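Local coordinates for periplasmic cell division protein (SufI) (Aquifex aeolicus, PDB 6SYY) that probably oxidises its substrates as a multicopper oxidase, using four bound copper ions, at residues Met495-His508 with His515-Ala527. Sequence-based numbering, arbitrary orientation.
Sequences MSHPYNEHQIYLLH and HDEGMMVNYRVNA. With CU (copper (II) ion), chain C.
R524 lays its guanidinium flat over one face of the H502 ring, planes 9° apart, and R524 NH2 lies 3.2 Å from H502 CG. The arginine chain runs extended to NE, whose N-H points almost straight (178°) at N526 OD1, 2.8 Å away and in the guanidinium plane; this bond and the stack together hold the guanidinium's orientation, while H502 NE2 is hydrogen-bonded to the backbone O of N425. Nearer the backbone, I504 CD1 packs against R524 CG. Strands 503-508 and 520-525 pair antiparallel, with reciprocal backbone bonds at Q503-V525, Y505-Y523 and L507-V521. On the face carrying these three pairs, Y523 folds its ring across the neighbouring strand: chi1 of 74° sets CG between its own N and carbonyl carbon, and Y523 CE2 comes within 3.4 Å of Y505 CB. The two tyrosine rings meet obliquely, and their hydroxyls bond to backbone oxygens, Y505 OH to that of A124 and Y523 OH to that of H456. M495 meets Y523 from the opposite direction: M495 CE packs 3.6 Å from Y523 CE1, and its sulfur sits obliquely to the same ring, a Met-aromatic contact, also touching V525 CG2. Beyond V525, H497 NE2 donates to N526 O (2.7 Å) from above the carbonyl plane, tying the loop before strand 503-508 to the C-terminal end. At the opposite end H508 NE2 binds a copper ion at 2.2 Å, which H161 and H456 also ligate, and H508 touches the bound oxygen atom. H515, from the helix, turns its edge toward the H508 face in an offset edge-to-face pair, H515 CD2 lying 3.5 Å from H508 ND1. The backbone ladder thus holds the strand bearing H508, consistent with a rigidly placed ligand at the trinuclear copper site.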
loop_
_atom_site.group_PDB
_atom_site.type_symbol
_atom_site.label_atom_id
_atom_site.label_comp_id
_atom_site.label_asym_id
_atom_site.label_seq_id
_atom_site.Cartn_x
_atom_site.Cartn_y
_atom_site.Cartn_z
ATOM N N MET A 495 17.969 10.519 -2.420
ATOM C CA MET A 495 17.192 11.499 -1.665
ATOM C C MET A 495 17.326 12.892 -2.286
ATOM O O MET A 495 17.848 13.836 -1.693
ATOM C CB MET A 495 17.615 11.486 -0.201
ATOM C CG MET A 495 17.332 10.157 0.493
ATOM S SD MET A 495 17.574 10.200 2.282
ATOM C CE MET A 495 16.955 8.582 2.734
ATOM N N SER A 496 16.827 12.998 -3.515
ATOM C CA SER A 496 16.809 14.245 -4.266
ATOM C C SER A 496 15.376 14.763 -4.340
ATOM O O SER A 496 14.470 14.033 -4.759
ATOM C CB SER A 496 17.389 14.033 -5.668
ATOM O OG SER A 496 17.617 15.263 -6.330
ATOM N N HIS A 497 15.167 16.010 -3.922
ATOM C CA HIS A 497 13.836 16.604 -3.903
ATOM C C HIS A 497 13.889 18.020 -4.459
ATOM O O HIS A 497 14.899 18.718 -4.303
ATOM C CB HIS A 497 13.240 16.625 -2.485
ATOM C CG HIS A 497 13.940 17.554 -1.540
ATOM N ND1 HIS A 497 13.708 18.913 -1.520
ATOM C CD2 HIS A 497 14.861 17.317 -0.576
ATOM C CE1 HIS A 497 14.457 19.473 -0.588
ATOM N NE2 HIS A 497 15.167 18.527 -0.001
ATOM N N PRO A 498 12.810 18.473 -5.105
ATOM C CA PRO A 498 12.838 19.780 -5.775
ATOM C C PRO A 498 12.310 20.936 -4.939
ATOM O O PRO A 498 11.887 21.954 -5.498
ATOM C CB PRO A 498 11.938 19.545 -6.990
ATOM C CG PRO A 498 10.903 18.596 -6.464
ATOM C CD PRO A 498 11.619 17.689 -5.485
ATOM N N TYR A 499 12.324 20.807 -3.618
ATOM C CA TYR A 499 11.722 21.796 -2.736
ATOM C C TYR A 499 12.791 22.717 -2.162
ATOM O O TYR A 499 13.966 22.349 -2.074
ATOM C CB TYR A 499 10.947 21.098 -1.617
ATOM C CG TYR A 499 10.052 19.991 -2.137
ATOM C CD1 TYR A 499 9.164 20.222 -3.183
ATOM C CD2 TYR A 499 10.116 18.710 -1.604
ATOM C CE1 TYR A 499 8.355 19.209 -3.675
ATOM C CE2 TYR A 499 9.308 17.690 -2.088
ATOM C CZ TYR A 499 8.433 17.945 -3.123
ATOM O OH TYR A 499 7.632 16.935 -3.605
ATOM N N ASN A 500 12.376 23.928 -1.782
ATOM C CA ASN A 500 13.292 24.944 -1.274
ATOM C C ASN A 500 13.383 24.964 0.251
ATOM O O ASN A 500 13.900 25.934 0.815
ATOM C CB ASN A 500 12.899 26.336 -1.798
ATOM C CG ASN A 500 11.493 26.768 -1.380
ATOM O OD1 ASN A 500 10.868 26.175 -0.498
ATOM N ND2 ASN A 500 10.998 27.826 -2.016
ATOM N N GLU A 501 12.897 23.921 0.922
ATOM C CA GLU A 501 12.966 23.806 2.372
ATOM C C GLU A 501 13.372 22.389 2.743
ATOM O O GLU A 501 13.154 21.442 1.985
ATOM C CB GLU A 501 11.625 24.135 3.045
ATOM C CG GLU A 501 11.302 25.606 3.159
ATOM C CD GLU A 501 10.099 25.850 4.048
ATOM O OE1 GLU A 501 9.266 24.928 4.187
ATOM O OE2 GLU A 501 9.991 26.958 4.616
ATOM N N HIS A 502 13.957 22.248 3.931
ATOM C CA HIS A 502 14.265 20.921 4.440
ATOM C C HIS A 502 12.975 20.127 4.635
ATOM O O HIS A 502 11.883 20.687 4.768
ATOM C CB HIS A 502 15.043 21.010 5.753
ATOM C CG HIS A 502 14.243 21.556 6.895
ATOM N ND1 HIS A 502 14.162 22.905 7.170
ATOM C CD2 HIS A 502 13.495 20.934 7.835
ATOM C CE1 HIS A 502 13.394 23.089 8.232
ATOM N NE2 HIS A 502 12.979 21.908 8.655
ATOM N N GLN A 503 13.113 18.805 4.648
ATOM C CA GLN A 503 11.976 17.895 4.679
ATOM C C GLN A 503 12.072 16.975 5.885
ATOM O O GLN A 503 13.155 16.495 6.229
ATOM C CB GLN A 503 11.909 17.060 3.395
ATOM C CG GLN A 503 11.762 17.887 2.136
ATOM C CD GLN A 503 10.458 18.650 2.107
ATOM O OE1 GLN A 503 9.392 18.090 2.363
ATOM N NE2 GLN A 503 10.534 19.943 1.809
ATOM N N ILE A 504 10.931 16.726 6.517
ATOM C CA ILE A 504 10.827 15.796 7.636
ATOM C C ILE A 504 9.976 14.626 7.171
ATOM O O ILE A 504 8.767 14.772 6.953
ATOM C CB ILE A 504 10.227 16.456 8.882
ATOM C CG1 ILE A 504 11.070 17.663 9.291
ATOM C CG2 ILE A 504 10.131 15.445 10.008
ATOM C CD1 ILE A 504 12.543 17.339 9.496
ATOM N N TYR A 505 10.601 13.466 7.022
ATOM C CA TYR A 505 9.928 12.290 6.504
ATOM C C TYR A 505 9.948 11.184 7.548
ATOM O O TYR A 505 10.863 11.098 8.369
ATOM C CB TYR A 505 10.581 11.816 5.206
ATOM C CG TYR A 505 10.323 12.733 4.031
ATOM C CD1 TYR A 505 9.043 13.216 3.772
ATOM C CD2 TYR A 505 11.356 13.120 3.184
ATOM C CE1 TYR A 505 8.796 14.050 2.698
ATOM C CE2 TYR A 505 11.120 13.957 2.109
ATOM C CZ TYR A 505 9.840 14.420 1.872
ATOM O OH TYR A 505 9.598 15.254 0.802
ATOM N N LEU A 506 8.918 10.346 7.519
ATOM C CA LEU A 506 8.809 9.235 8.448
ATOM C C LEU A 506 9.561 8.016 7.935
ATOM O O LEU A 506 9.734 7.824 6.726
ATOM C CB LEU A 506 7.346 8.865 8.676
ATOM C CG LEU A 506 6.509 9.882 9.440
ATOM C CD1 LEU A 506 5.081 9.398 9.510
ATOM C CD2 LEU A 506 7.080 10.080 10.830
ATOM N N LEU A 507 10.023 7.199 8.877
ATOM C CA LEU A 507 10.487 5.842 8.612
ATOM C C LEU A 507 9.850 4.960 9.672
ATOM O O LEU A 507 10.029 5.206 10.870
ATOM C CB LEU A 507 12.016 5.747 8.651
ATOM C CG LEU A 507 12.705 4.405 8.379
ATOM C CD1 LEU A 507 14.115 4.636 7.865
ATOM C CD2 LEU A 507 12.761 3.535 9.624
ATOM N N HIS A 508 9.096 3.952 9.242
ATOM C CA HIS A 508 8.290 3.194 10.187
ATOM C C HIS A 508 7.931 1.841 9.595
ATOM O O HIS A 508 7.951 1.642 8.378
ATOM C CB HIS A 508 7.015 3.961 10.575
ATOM C CG HIS A 508 6.038 4.132 9.451
ATOM N ND1 HIS A 508 4.945 3.307 9.285
ATOM C CD2 HIS A 508 5.987 5.032 8.440
ATOM C CE1 HIS A 508 4.265 3.691 8.218
ATOM N NE2 HIS A 508 4.877 4.735 7.687
ATOM N N HIS A 515 3.488 0.383 14.089
ATOM C CA HIS A 515 3.548 1.827 13.906
ATOM C C HIS A 515 2.829 2.554 15.039
ATOM O O HIS A 515 3.357 3.525 15.594
ATOM C CB HIS A 515 2.958 2.182 12.540
ATOM C CG HIS A 515 2.489 3.595 12.427
ATOM N ND1 HIS A 515 1.240 3.997 12.846
ATOM C CD2 HIS A 515 3.098 4.702 11.941
ATOM C CE1 HIS A 515 1.100 5.291 12.629
ATOM N NE2 HIS A 515 2.214 5.745 12.081
ATOM N N ASP A 516 1.641 2.074 15.421
ATOM C CA ASP A 516 0.866 2.751 16.459
ATOM C C ASP A 516 1.566 2.691 17.811
ATOM O O ASP A 516 1.503 3.649 18.591
ATOM C CB ASP A 516 -0.535 2.146 16.558
ATOM C CG ASP A 516 -1.511 2.761 15.572
ATOM O OD1 ASP A 516 -1.180 3.810 14.985
ATOM O OD2 ASP A 516 -2.609 2.197 15.385
ATOM N N GLU A 517 2.237 1.585 18.111
ATOM C CA GLU A 517 2.914 1.443 19.388
ATOM C C GLU A 517 4.344 1.969 19.354
ATOM O O GLU A 517 5.099 1.743 20.307
ATOM C CB GLU A 517 2.876 -0.014 19.849
ATOM C CG GLU A 517 3.505 -0.994 18.913
ATOM C CD GLU A 517 2.946 -2.389 19.096
ATOM O OE1 GLU A 517 1.916 -2.527 19.794
ATOM O OE2 GLU A 517 3.532 -3.345 18.544
ATOM N N GLY A 518 4.727 2.671 18.289
ATOM C CA GLY A 518 5.911 3.507 18.316
ATOM C C GLY A 518 7.034 3.124 17.376
ATOM O O GLY A 518 8.085 3.773 17.414
ATOM N N MET A 519 6.875 2.106 16.537
ATOM C CA MET A 519 7.902 1.715 15.580
ATOM C C MET A 519 7.950 2.713 14.434
ATOM O O MET A 519 7.615 2.376 13.298
ATOM C CB MET A 519 7.622 0.302 15.067
ATOM C CG MET A 519 8.815 -0.372 14.431
ATOM S SD MET A 519 8.624 -2.158 14.307
ATOM C CE MET A 519 10.240 -2.607 13.670
ATOM N N MET A 520 8.373 3.940 14.729
ATOM C CA MET A 520 8.292 5.047 13.785
ATOM C C MET A 520 9.256 6.133 14.238
ATOM O O MET A 520 9.312 6.449 15.429
ATOM C CB MET A 520 6.847 5.569 13.726
ATOM C CG MET A 520 6.651 6.915 13.078
ATOM S SD MET A 520 4.895 7.341 13.029
ATOM C CE MET A 520 4.369 6.893 14.681
ATOM N N VAL A 521 10.029 6.679 13.297
ATOM C CA VAL A 521 10.957 7.774 13.568
ATOM C C VAL A 521 10.877 8.780 12.426
ATOM O O VAL A 521 10.317 8.507 11.364
ATOM C CB VAL A 521 12.419 7.297 13.734
ATOM C CG1 VAL A 521 12.577 6.430 14.968
ATOM C CG2 VAL A 521 12.883 6.560 12.486
ATOM N N ASN A 522 11.450 9.956 12.662
ATOM C CA ASN A 522 11.675 10.932 11.608
ATOM C C ASN A 522 13.085 10.777 11.059
ATOM O O ASN A 522 14.005 10.353 11.762
ATOM C CB ASN A 522 11.511 12.370 12.115
ATOM C CG ASN A 522 10.121 12.673 12.641
ATOM O OD1 ASN A 522 9.115 12.246 12.080
ATOM N ND2 ASN A 522 10.063 13.437 13.725
ATOM N N TYR A 523 13.251 11.133 9.790
ATOM C CA TYR A 523 14.559 11.475 9.257
ATOM C C TYR A 523 14.410 12.774 8.477
ATOM O O TYR A 523 13.298 13.207 8.163
ATOM C CB TYR A 523 15.165 10.349 8.392
ATOM C CG TYR A 523 14.542 10.170 7.029
ATOM C CD1 TYR A 523 15.131 10.721 5.899
ATOM C CD2 TYR A 523 13.373 9.437 6.866
ATOM C CE1 TYR A 523 14.569 10.558 4.642
ATOM C CE2 TYR A 523 12.803 9.264 5.613
ATOM C CZ TYR A 523 13.407 9.829 4.505
ATOM O OH TYR A 523 12.857 9.665 3.252
ATOM N N ARG A 524 15.540 13.412 8.197
ATOM C CA ARG A 524 15.547 14.757 7.638
ATOM C C ARG A 524 16.364 14.785 6.358
ATOM O O ARG A 524 17.427 14.164 6.277
ATOM C CB ARG A 524 16.114 15.761 8.646
ATOM C CG ARG A 524 16.061 17.211 8.205
ATOM C CD ARG A 524 16.762 18.094 9.236
ATOM N NE ARG A 524 17.045 19.433 8.729
ATOM C CZ ARG A 524 16.525 20.548 9.229
ATOM N NH1 ARG A 524 15.695 20.488 10.263
ATOM N NH2 ARG A 524 16.841 21.723 8.701
ATOM N N VAL A 525 15.860 15.502 5.357
ATOM C CA VAL A 525 16.612 15.805 4.142
ATOM C C VAL A 525 16.611 17.317 3.972
ATOM O O VAL A 525 15.540 17.931 3.895
ATOM C CB VAL A 525 16.026 15.127 2.893
ATOM C CG1 VAL A 525 16.943 15.364 1.697
ATOM C CG2 VAL A 525 15.809 13.640 3.138
ATOM N N ASN A 526 17.798 17.914 3.902
ATOM C CA ASN A 526 17.902 19.363 3.850
ATOM C C ASN A 526 17.505 19.883 2.469
ATOM O O ASN A 526 17.249 19.118 1.533
ATOM C CB ASN A 526 19.314 19.807 4.223
ATOM C CG ASN A 526 19.663 19.467 5.659
ATOM O OD1 ASN A 526 18.859 19.678 6.570
ATOM N ND2 ASN A 526 20.853 18.917 5.867
ATOM N N ALA A 527 17.446 21.207 2.358
ATOM C CA ALA A 527 16.956 21.873 1.153
ATOM C C ALA A 527 17.852 21.622 -0.058
ATOM O O ALA A 527 19.077 21.567 0.063
ATOM C CB ALA A 527 16.817 23.373 1.406
HETATM CU CU CU C . 3.450 6.206 6.833
#